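Local coordinates for inner membrane protein (Salmonella typhimurium LT2, PDB 2QJV) that probably acts as a sugar-acid isomerase, as a nickel-bound member of the KduI/IolB family with the cupin fold, at residues Arg75-Ala84 and Val155-Gly163. The protein carries 2 engineered substitutions. Residues are numbered along the deposited sequence; the frame is centred on the assembly and turned at random.
Sequences RMSPFERIPA and VVEVYTNAG. Engineered in segment 155-163: Ala162 (natural residue Glu). With SO4 (sulfate ion), chain I.
Arg75 and Glu157 reach each other from opposite directions, each with CG set between its own backbone N and carbonyl carbon (chi1 75° and 68°) and an extended chain beyond. In this bicupin-like KduI/IolB fold of two beta-rich halves, they join the loop before strand 86-89 to strand 154-160 of another sheet. The salt bridge is bidentate and end-on: Arg75 NH1 donates to Glu157 OE2 at 2.9 Å and Arg75 NH2 to Glu157 OE1 at 2.9 Å. Both oxygens are met on their syn side; the guanidinium and carboxylate planes are 18° apart, but the guanidinium nitrogens lie well out of the carboxylate plane, so the groups meet with a step. Pro78 CA and Ala84 CB pack against opposite faces of the guanidinium, which is held further by the bond from Arg75 NH1 to Ile82 O (2.8 Å). Tyr240 OH bonds to Glu157 OE1 and His141 ND1 to Glu157 OE2, while Arg75 NE bonds to Val56 O, so both carboxylate oxygens and all three guanidinium nitrogens of this buried pair have partners.

Two residues further along the strand, Tyr159 OH donates to Pro78 O at 2.7 Å, tying the 3-10 turn 78-80 to the strand. Arg81 N, the turn's own backbone donor, reaches that carbonyl from the opposite face of its plane. The Arg81 chain runs past the tyrosine ring in the reverse direction, with Arg81 CG 3.9 Å from Tyr159 CD2. A bend at chi3 then turns its guanidinium to a sulfate, probably from the crystallisation liquor, which His130 NE2 also binds. Arg81 NE meets SO4 O4 almost straight, while Arg81 NH2 bonds to SO4 O2 at 2.8 Å and to a water that donates to Tyr159 O at 2.8 Å.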
loop_
_atom_site.group_PDB
_atom_site.type_symbol
_atom_site.label_atom_id
_atom_site.label_comp_id
_atom_site.label_asym_id
_atom_site.label_seq_id
_atom_site.Cartn_x
_atom_site.Cartn_y
_atom_site.Cartn_z
ATOM N N ARG A 75 -39.360 -13.001 -11.420
ATOM C CA ARG A 75 -38.533 -12.072 -12.191
ATOM C C ARG A 75 -37.339 -12.781 -12.851
ATOM O O ARG A 75 -36.703 -13.681 -12.267
ATOM C CB ARG A 75 -38.065 -10.910 -11.307
ATOM C CG ARG A 75 -36.966 -11.217 -10.307
ATOM C CD ARG A 75 -36.877 -10.134 -9.249
ATOM N NE ARG A 75 -35.650 -10.305 -8.483
ATOM C CZ ARG A 75 -35.334 -9.669 -7.366
ATOM N NH1 ARG A 75 -36.177 -8.837 -6.792
ATOM N NH2 ARG A 75 -34.157 -9.909 -6.798
HETATM N N MSE A 76 -37.071 -12.358 -14.073
HETATM C CA MSE A 76 -35.950 -12.838 -14.870
HETATM C C MSE A 76 -34.761 -11.875 -14.792
HETATM O O MSE A 76 -33.723 -12.128 -15.386
HETATM C CB MSE A 76 -36.417 -13.070 -16.299
HETATM C CG MSE A 76 -37.612 -14.061 -16.369
HETATM SE SE MSE A 76 -37.241 -15.807 -15.536
HETATM C CE MSE A 76 -35.961 -16.409 -16.788
ATOM N N SER A 77 -34.932 -10.798 -14.022
ATOM C CA SER A 77 -33.913 -9.811 -13.735
ATOM C C SER A 77 -34.252 -9.101 -12.413
ATOM O O SER A 77 -35.424 -8.787 -12.158
ATOM C CB SER A 77 -33.817 -8.750 -14.822
ATOM O OG SER A 77 -32.952 -7.695 -14.390
ATOM N N PRO A 78 -33.249 -8.788 -11.594
ATOM C CA PRO A 78 -33.580 -7.995 -10.378
ATOM C C PRO A 78 -34.212 -6.600 -10.720
ATOM O O PRO A 78 -35.037 -6.093 -9.972
ATOM C CB PRO A 78 -32.213 -7.902 -9.651
ATOM C CG PRO A 78 -31.215 -8.021 -10.742
ATOM C CD PRO A 78 -31.793 -9.072 -11.654
ATOM N N PHE A 79 -33.926 -6.094 -11.920
ATOM C CA PHE A 79 -34.378 -4.783 -12.387
ATOM C C PHE A 79 -35.871 -4.701 -12.801
ATOM O O PHE A 79 -36.339 -3.660 -13.255
ATOM C CB PHE A 79 -33.403 -4.260 -13.464
ATOM C CG PHE A 79 -32.075 -3.886 -12.865
ATOM C CD1 PHE A 79 -31.971 -2.728 -12.084
ATOM C CD2 PHE A 79 -30.966 -4.714 -12.994
ATOM C CE1 PHE A 79 -30.771 -2.392 -11.451
ATOM C CE2 PHE A 79 -29.756 -4.381 -12.375
ATOM C CZ PHE A 79 -29.668 -3.218 -11.609
ATOM N N GLU A 80 -36.605 -5.796 -12.608
ATOM C CA GLU A 80 -38.057 -5.789 -12.762
ATOM C C GLU A 80 -38.696 -5.032 -11.578
ATOM O O GLU A 80 -39.850 -4.629 -11.689
ATOM C CB GLU A 80 -38.634 -7.198 -12.880
ATOM C CG GLU A 80 -38.292 -7.841 -14.218
ATOM C CD GLU A 80 -38.939 -9.199 -14.441
ATOM O OE1 GLU A 80 -40.061 -9.415 -13.957
ATOM O OE2 GLU A 80 -38.334 -10.038 -15.137
ATOM N N ARG A 81 -37.948 -4.858 -10.471
ATOM C CA ARG A 81 -38.394 -4.078 -9.285
ATOM C C ARG A 81 -39.646 -4.678 -8.617
ATOM O O ARG A 81 -40.541 -3.956 -8.154
ATOM C CB ARG A 81 -38.653 -2.616 -9.625
ATOM C CG ARG A 81 -37.431 -1.876 -10.151
ATOM C CD ARG A 81 -37.796 -0.493 -10.590
ATOM N NE ARG A 81 -38.183 0.455 -9.531
ATOM C CZ ARG A 81 -37.346 1.223 -8.826
ATOM N NH1 ARG A 81 -36.043 1.212 -9.029
ATOM N NH2 ARG A 81 -37.837 2.057 -7.928
ATOM N N ILE A 82 -39.660 -6.004 -8.567
ATOM C CA ILE A 82 -40.713 -6.764 -7.906
ATOM C C ILE A 82 -39.997 -7.684 -6.916
ATOM O O ILE A 82 -38.827 -8.076 -7.153
ATOM C CB ILE A 82 -41.695 -7.495 -8.911
ATOM C CG1 ILE A 82 -40.971 -8.637 -9.679
ATOM C CG2 ILE A 82 -42.421 -6.467 -9.832
ATOM C CD1 ILE A 82 -41.909 -9.434 -10.610
ATOM N N PRO A 83 -40.639 -7.979 -5.753
ATOM C CA PRO A 83 -39.899 -8.764 -4.768
ATOM C C PRO A 83 -39.448 -10.172 -5.221
ATOM O O PRO A 83 -40.127 -10.826 -6.010
ATOM C CB PRO A 83 -40.880 -8.851 -3.581
ATOM C CG PRO A 83 -41.790 -7.688 -3.745
ATOM C CD PRO A 83 -41.953 -7.543 -5.224
ATOM N N ALA A 84 -38.280 -10.569 -4.734
ATOM C CA ALA A 84 -37.750 -11.907 -4.955
ATOM C C ALA A 84 -38.574 -12.944 -4.172
ATOM O O ALA A 84 -39.281 -12.613 -3.195
ATOM C CB ALA A 84 -36.309 -11.981 -4.510
ATOM N N VAL A 155 -31.812 -9.908 5.904
ATOM C CA VAL A 155 -31.661 -9.828 4.436
ATOM C C VAL A 155 -32.577 -8.740 3.875
ATOM O O VAL A 155 -33.759 -8.642 4.226
ATOM C CB VAL A 155 -31.920 -11.197 3.720
ATOM C CG1 VAL A 155 -31.679 -11.103 2.196
ATOM C CG2 VAL A 155 -31.078 -12.340 4.348
ATOM N N VAL A 156 -31.993 -7.886 3.032
ATOM C CA VAL A 156 -32.732 -6.803 2.399
ATOM C C VAL A 156 -32.157 -6.579 0.988
ATOM O O VAL A 156 -30.989 -6.851 0.751
ATOM C CB VAL A 156 -32.643 -5.500 3.268
ATOM C CG1 VAL A 156 -31.180 -5.012 3.383
ATOM C CG2 VAL A 156 -33.546 -4.372 2.747
ATOM N N GLU A 157 -32.998 -6.116 0.062
ATOM C CA GLU A 157 -32.545 -5.685 -1.264
ATOM C C GLU A 157 -33.038 -4.221 -1.468
ATOM O O GLU A 157 -34.136 -3.823 -1.038
ATOM C CB GLU A 157 -32.910 -6.693 -2.382
ATOM C CG GLU A 157 -34.351 -6.834 -2.680
ATOM C CD GLU A 157 -34.692 -7.880 -3.719
ATOM O OE1 GLU A 157 -33.841 -8.715 -4.125
ATOM O OE2 GLU A 157 -35.878 -7.926 -4.029
ATOM N N VAL A 158 -32.183 -3.409 -2.088
ATOM C CA VAL A 158 -32.409 -1.994 -2.303
ATOM C C VAL A 158 -32.117 -1.577 -3.759
ATOM O O VAL A 158 -31.156 -2.074 -4.365
ATOM C CB VAL A 158 -31.522 -1.155 -1.323
ATOM C CG1 VAL A 158 -31.742 0.371 -1.509
ATOM C CG2 VAL A 158 -31.766 -1.580 0.138
ATOM N N TYR A 159 -32.985 -0.701 -4.285
ATOM C CA TYR A 159 -32.896 -0.145 -5.630
ATOM C C TYR A 159 -32.630 1.324 -5.532
ATOM O O TYR A 159 -33.414 2.067 -4.960
ATOM C CB TYR A 159 -34.171 -0.339 -6.435
ATOM C CG TYR A 159 -34.535 -1.758 -6.655
ATOM C CD1 TYR A 159 -35.159 -2.499 -5.655
ATOM C CD2 TYR A 159 -34.315 -2.352 -7.875
ATOM C CE1 TYR A 159 -35.516 -3.811 -5.856
ATOM C CE2 TYR A 159 -34.661 -3.661 -8.086
ATOM C CZ TYR A 159 -35.278 -4.385 -7.095
ATOM O OH TYR A 159 -35.597 -5.695 -7.329
ATOM N N THR A 160 -31.498 1.735 -6.115
ATOM C CA THR A 160 -31.055 3.114 -6.097
ATOM C C THR A 160 -30.953 3.591 -7.548
ATOM O O THR A 160 -30.085 3.168 -8.287
ATOM C CB THR A 160 -29.721 3.295 -5.320
ATOM O OG1 THR A 160 -29.792 2.609 -4.057
ATOM C CG2 THR A 160 -29.393 4.834 -5.090
ATOM N N ASN A 161 -31.821 4.506 -7.929
ATOM C CA ASN A 161 -31.785 5.037 -9.307
ATOM C C ASN A 161 -30.571 5.930 -9.548
ATOM O O ASN A 161 -30.030 6.543 -8.605
ATOM C CB ASN A 161 -33.119 5.693 -9.643
ATOM C CG ASN A 161 -34.260 4.678 -9.684
ATOM O OD1 ASN A 161 -34.048 3.448 -9.721
ATOM N ND2 ASN A 161 -35.455 5.181 -9.695
ATOM N N ALA A 162 -30.091 5.905 -10.796
ATOM C CA ALA A 162 -28.868 6.607 -11.210
ATOM C C ALA A 162 -28.900 8.065 -10.743
ATOM O O ALA A 162 -29.859 8.792 -11.037
ATOM C CB ALA A 162 -28.671 6.520 -12.729
ATOM N N GLY A 163 -27.829 8.433 -10.028
ATOM C CA GLY A 163 -27.666 9.763 -9.451
ATOM C C GLY A 163 -27.751 9.736 -7.927
ATOM O O GLY A 163 -26.821 10.253 -7.237
HETATM S S SO4 I . -41.511 1.772 -7.934
HETATM O O1 SO4 I . -42.457 1.321 -6.891
HETATM O O2 SO4 I . -40.460 2.490 -7.198
HETATM O O3 SO4 I . -42.146 2.706 -8.878
HETATM O O4 SO4 I . -41.055 0.626 -8.745
HETATM O O HOH W 1 -35.390 3.419 -6.473
#